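Long-range contact in cysteine desulfurase (Fervidobacterium islandicum, PDB 6A6E), which probably catalyses the pyridoxal-phosphate-dependent removal of sulfur from cysteine, yielding alanine and a persulfide for iron-sulfur cluster assembly: residues M105-I119 / L252-E264. Numbering follows the deposited sequence. Where two conformers were deposited one is given.
Sequences MGINFLVNSLAKSGI and LLEQLEPFLYGGE
Lys116 NZ is gripped by three oxygens of the 252-264 segment: it donates to Pro258 O at 3.0 Å, within that carbonyl's plane, to Phe259 O, tilted 26° from the plane, and to Tyr261 OH at 2.9 Å. A bend at chi3 (-73°) brings the amine to the two carbonyls and the hydroxyl. The tyrosine hydroxyl donates in turn to the anti lone pair of Glu257 OE2, 2.6 Å from Tyr261 OH, so the phenol bridges ammonium and carboxylate, whose charged ends do not meet although the lysine's methylenes rest on Glu257 CG. Were Lys116 an alanine, Pro258 O, Phe259 O and Tyr261 OH would probably lose their common donor, leaving the turn at Phe259-Tyr261 less firmly held. Near the helix's C-terminal end, where Gly118 closes a Schellman motif, Glu257 N donates to Ser117 OG (2.8 Å), which itself donates to Ser113 O, and Ser113 OG lies 2.9 Å from Glu257 O.

Deeper in, Phe259 lies against the helix. With CG anti to the backbone N (chi1 -179°), its ring receives Phe109 CA over one face, a CH-pi contact 3.7 Å from the centroid; in return Phe259 CB sits over the face of the Phe109 ring. Leu256 CD1 meets that ring's edge, while its CD2 packs on Leu114 CD2.

The second subunit packs against the same loop: its Phe259 meets Phe259, and its Arg142 forms a salt bridge with Glu257 OE1. In this class-V aminotransferase fold, helix 103-116, which starts at the cofactor pocket, thus carries the loop after helix 250-253 at the dimer interface; its other flanks face helix 138-147 and strand 229-233, and strand 274-276 backs Glu257 and Tyr261.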
# COMPACT_ATOMS: atom_id res chain seq x y z
N MET A 105 -4.58 -4.40 6.25
CA MET A 105 -5.53 -3.38 5.76
C MET A 105 -6.91 -3.99 5.49
O MET A 105 -7.94 -3.43 5.84
CB MET A 105 -5.02 -2.66 4.49
CG MET A 105 -6.15 -1.92 3.73
SD MET A 105 -5.59 -0.81 2.42
CE MET A 105 -7.11 -0.53 1.46
N GLY A 106 -6.94 -5.12 4.79
CA GLY A 106 -8.19 -5.86 4.57
C GLY A 106 -9.06 -6.10 5.78
O GLY A 106 -10.25 -5.83 5.73
N ILE A 107 -8.48 -6.56 6.87
CA ILE A 107 -9.23 -6.77 8.09
C ILE A 107 -9.74 -5.45 8.63
O ILE A 107 -10.89 -5.32 9.09
CB ILE A 107 -8.45 -7.55 9.20
CG1 ILE A 107 -8.04 -8.96 8.76
CG2 ILE A 107 -9.28 -7.69 10.48
CD1 ILE A 107 -9.20 -9.90 8.62
N ASN A 108 -8.87 -4.44 8.64
CA ASN A 108 -9.32 -3.13 9.13
C ASN A 108 -10.49 -2.59 8.28
O ASN A 108 -11.42 -1.99 8.82
CB ASN A 108 -8.17 -2.12 9.17
CG ASN A 108 -7.28 -2.30 10.38
OD1 ASN A 108 -7.54 -1.67 11.43
ND2 ASN A 108 -6.25 -3.16 10.28
N PHE A 109 -10.40 -2.79 6.96
CA PHE A 109 -11.41 -2.38 6.01
C PHE A 109 -12.76 -3.03 6.44
O PHE A 109 -13.81 -2.35 6.54
CB PHE A 109 -10.94 -2.81 4.63
CG PHE A 109 -11.93 -2.67 3.50
CD1 PHE A 109 -13.24 -3.15 3.57
CD2 PHE A 109 -11.46 -2.21 2.28
CE1 PHE A 109 -14.10 -3.07 2.48
CE2 PHE A 109 -12.32 -2.13 1.18
CZ PHE A 109 -13.65 -2.54 1.30
N LEU A 110 -12.73 -4.31 6.74
CA LEU A 110 -13.97 -5.03 7.09
C LEU A 110 -14.60 -4.53 8.40
O LEU A 110 -15.80 -4.29 8.43
CB LEU A 110 -13.74 -6.54 7.10
CG LEU A 110 -13.47 -7.07 5.72
CD1 LEU A 110 -13.11 -8.53 5.73
CD2 LEU A 110 -14.71 -6.88 4.84
N VAL A 111 -13.81 -4.39 9.45
CA VAL A 111 -14.36 -3.98 10.73
C VAL A 111 -15.04 -2.62 10.59
O VAL A 111 -16.21 -2.45 11.01
CB VAL A 111 -13.30 -3.80 11.87
CG1 VAL A 111 -14.02 -3.44 13.16
CG2 VAL A 111 -12.48 -5.02 12.09
N ASN A 112 -14.30 -1.66 10.01
CA ASN A 112 -14.81 -0.34 9.85
C ASN A 112 -16.00 -0.31 8.88
O ASN A 112 -17.00 0.44 9.15
CB ASN A 112 -13.75 0.69 9.39
CG ASN A 112 -12.75 0.98 10.43
OD1 ASN A 112 -12.98 1.84 11.30
ND2 ASN A 112 -11.57 0.28 10.37
N SER A 113 -15.89 -0.98 7.73
CA SER A 113 -17.00 -0.94 6.80
C SER A 113 -18.24 -1.68 7.39
O SER A 113 -19.35 -1.20 7.23
CB SER A 113 -16.69 -1.52 5.41
OG SER A 113 -15.67 -0.69 4.78
N LEU A 114 -18.06 -2.82 8.04
CA LEU A 114 -19.26 -3.48 8.64
C LEU A 114 -19.98 -2.57 9.65
O LEU A 114 -21.22 -2.53 9.67
CB LEU A 114 -18.94 -4.84 9.19
CG LEU A 114 -18.52 -5.85 8.10
CD1 LEU A 114 -17.77 -6.97 8.74
CD2 LEU A 114 -19.60 -6.40 7.19
N ALA A 115 -19.24 -1.82 10.45
CA ALA A 115 -19.85 -0.94 11.44
C ALA A 115 -20.54 0.29 10.80
O ALA A 115 -21.63 0.69 11.18
CB ALA A 115 -18.81 -0.47 12.44
N LYS A 116 -19.91 0.85 9.78
CA LYS A 116 -20.48 2.01 9.12
C LYS A 116 -21.67 1.68 8.28
O LYS A 116 -22.44 2.55 7.98
CB LYS A 116 -19.44 2.74 8.21
CG LYS A 116 -18.31 3.48 8.95
CD LYS A 116 -17.56 4.47 8.00
CE LYS A 116 -16.63 3.78 6.95
NZ LYS A 116 -15.64 4.64 6.12
N SER A 117 -21.73 0.45 7.79
CA SER A 117 -22.82 0.03 6.99
C SER A 117 -24.05 -0.36 7.85
O SER A 117 -25.05 -0.79 7.31
CB SER A 117 -22.44 -1.19 6.16
OG SER A 117 -21.25 -0.99 5.38
N GLY A 118 -23.90 -0.36 9.17
CA GLY A 118 -24.94 -0.80 10.04
C GLY A 118 -25.16 -2.29 10.19
O GLY A 118 -26.18 -2.68 10.74
N ILE A 119 -24.20 -3.12 9.78
CA ILE A 119 -24.32 -4.54 9.86
C ILE A 119 -23.78 -5.02 11.21
O ILE A 119 -24.38 -5.89 11.87
CB ILE A 119 -23.54 -5.18 8.73
CG1 ILE A 119 -24.18 -4.84 7.41
CG2 ILE A 119 -23.38 -6.69 8.96
CD1 ILE A 119 -23.43 -5.28 6.18
N LEU A 252 -22.73 -8.94 -1.09
CA LEU A 252 -22.41 -8.26 0.16
C LEU A 252 -21.64 -6.95 -0.08
O LEU A 252 -21.89 -5.96 0.60
CB LEU A 252 -21.62 -9.14 1.11
CG LEU A 252 -22.27 -10.47 1.46
CD1 LEU A 252 -21.28 -11.33 2.21
CD2 LEU A 252 -23.53 -10.30 2.31
N LEU A 253 -20.66 -6.99 -0.98
CA LEU A 253 -19.88 -5.80 -1.31
C LEU A 253 -20.80 -4.68 -1.78
O LEU A 253 -20.54 -3.52 -1.51
CB LEU A 253 -18.91 -6.11 -2.44
CG LEU A 253 -17.67 -6.94 -2.10
CD1 LEU A 253 -16.92 -7.25 -3.36
CD2 LEU A 253 -16.77 -6.26 -1.08
N GLU A 254 -21.86 -5.01 -2.52
CA GLU A 254 -22.77 -3.99 -3.02
C GLU A 254 -23.49 -3.21 -1.93
O GLU A 254 -23.96 -2.13 -2.23
CB GLU A 254 -23.83 -4.57 -3.97
CG GLU A 254 -23.30 -4.84 -5.36
CD GLU A 254 -24.16 -5.83 -6.15
OE1 GLU A 254 -25.09 -6.48 -5.60
OE2 GLU A 254 -23.89 -6.00 -7.36
N GLN A 255 -23.58 -3.74 -0.73
CA GLN A 255 -24.25 -3.07 0.37
C GLN A 255 -23.28 -2.40 1.39
O GLN A 255 -23.71 -1.80 2.40
CB GLN A 255 -25.17 -4.11 1.08
CG GLN A 255 -26.23 -4.73 0.16
CD GLN A 255 -27.11 -3.68 -0.50
OE1 GLN A 255 -27.17 -3.57 -1.71
NE2 GLN A 255 -27.76 -2.87 0.31
N LEU A 256 -21.97 -2.46 1.11
CA LEU A 256 -21.00 -2.05 2.13
C LEU A 256 -20.63 -0.63 1.88
O LEU A 256 -20.34 -0.29 0.72
CB LEU A 256 -19.72 -2.86 2.03
CG LEU A 256 -19.41 -4.12 2.77
CD1 LEU A 256 -17.90 -4.39 2.58
CD2 LEU A 256 -19.78 -4.02 4.25
N GLU A 257 -20.63 0.21 2.93
CA GLU A 257 -20.00 1.53 2.88
C GLU A 257 -18.45 1.41 2.57
O GLU A 257 -17.76 0.57 3.17
CB GLU A 257 -20.19 2.28 4.21
CG GLU A 257 -19.51 3.67 4.33
CD GLU A 257 -20.16 4.79 3.52
OE1 GLU A 257 -21.26 4.59 2.98
OE2 GLU A 257 -19.56 5.86 3.37
N PRO A 258 -17.92 2.24 1.67
CA PRO A 258 -16.45 2.15 1.39
C PRO A 258 -15.70 2.40 2.66
O PRO A 258 -16.15 3.19 3.51
CB PRO A 258 -16.22 3.26 0.39
CG PRO A 258 -17.55 3.37 -0.37
CD PRO A 258 -18.61 3.08 0.67
N PHE A 259 -14.54 1.76 2.80
CA PHE A 259 -13.65 2.06 3.91
C PHE A 259 -12.94 3.46 3.73
O PHE A 259 -13.09 4.35 4.54
CB PHE A 259 -12.60 0.89 4.03
CG PHE A 259 -11.65 1.05 5.13
CD1 PHE A 259 -12.02 1.71 6.28
CD2 PHE A 259 -10.34 0.63 4.98
CE1 PHE A 259 -11.14 1.88 7.32
CE2 PHE A 259 -9.45 0.76 6.04
CZ PHE A 259 -9.86 1.37 7.19
N LEU A 260 -12.16 3.58 2.68
CA LEU A 260 -11.47 4.76 2.29
C LEU A 260 -12.18 5.50 1.16
O LEU A 260 -12.83 4.87 0.28
CB LEU A 260 -10.07 4.41 1.80
CG LEU A 260 -9.18 3.54 2.69
CD1 LEU A 260 -7.78 3.31 2.09
CD2 LEU A 260 -9.13 4.14 4.05
N TYR A 261 -11.97 6.83 1.13
CA TYR A 261 -12.54 7.71 0.13
C TYR A 261 -11.53 8.53 -0.58
O TYR A 261 -10.50 8.84 -0.03
CB TYR A 261 -13.48 8.67 0.85
CG TYR A 261 -14.48 8.02 1.77
CD1 TYR A 261 -15.66 7.49 1.27
CD2 TYR A 261 -14.26 8.00 3.16
CE1 TYR A 261 -16.59 6.91 2.14
CE2 TYR A 261 -15.19 7.42 4.02
CZ TYR A 261 -16.35 6.93 3.53
OH TYR A 261 -17.24 6.35 4.44
N GLY A 262 -11.84 8.89 -1.82
CA GLY A 262 -10.97 9.69 -2.65
C GLY A 262 -11.33 9.50 -4.11
O GLY A 262 -12.48 9.21 -4.47
N GLY A 263 -10.33 9.62 -4.95
CA GLY A 263 -10.53 9.50 -6.35
C GLY A 263 -10.76 8.10 -6.78
O GLY A 263 -10.54 7.15 -5.98
N GLU A 264 -11.33 8.01 -7.99
CA GLU A 264 -11.74 6.78 -8.68
C GLU A 264 -12.93 6.03 -8.07
O GLU A 264 -13.73 5.48 -8.80
CB GLU A 264 -10.56 5.82 -8.84
CG GLU A 264 -10.90 4.45 -9.43
CD GLU A 264 -11.45 4.46 -10.85
OE1 GLU A 264 -11.38 5.48 -11.57
OE2 GLU A 264 -11.93 3.40 -11.29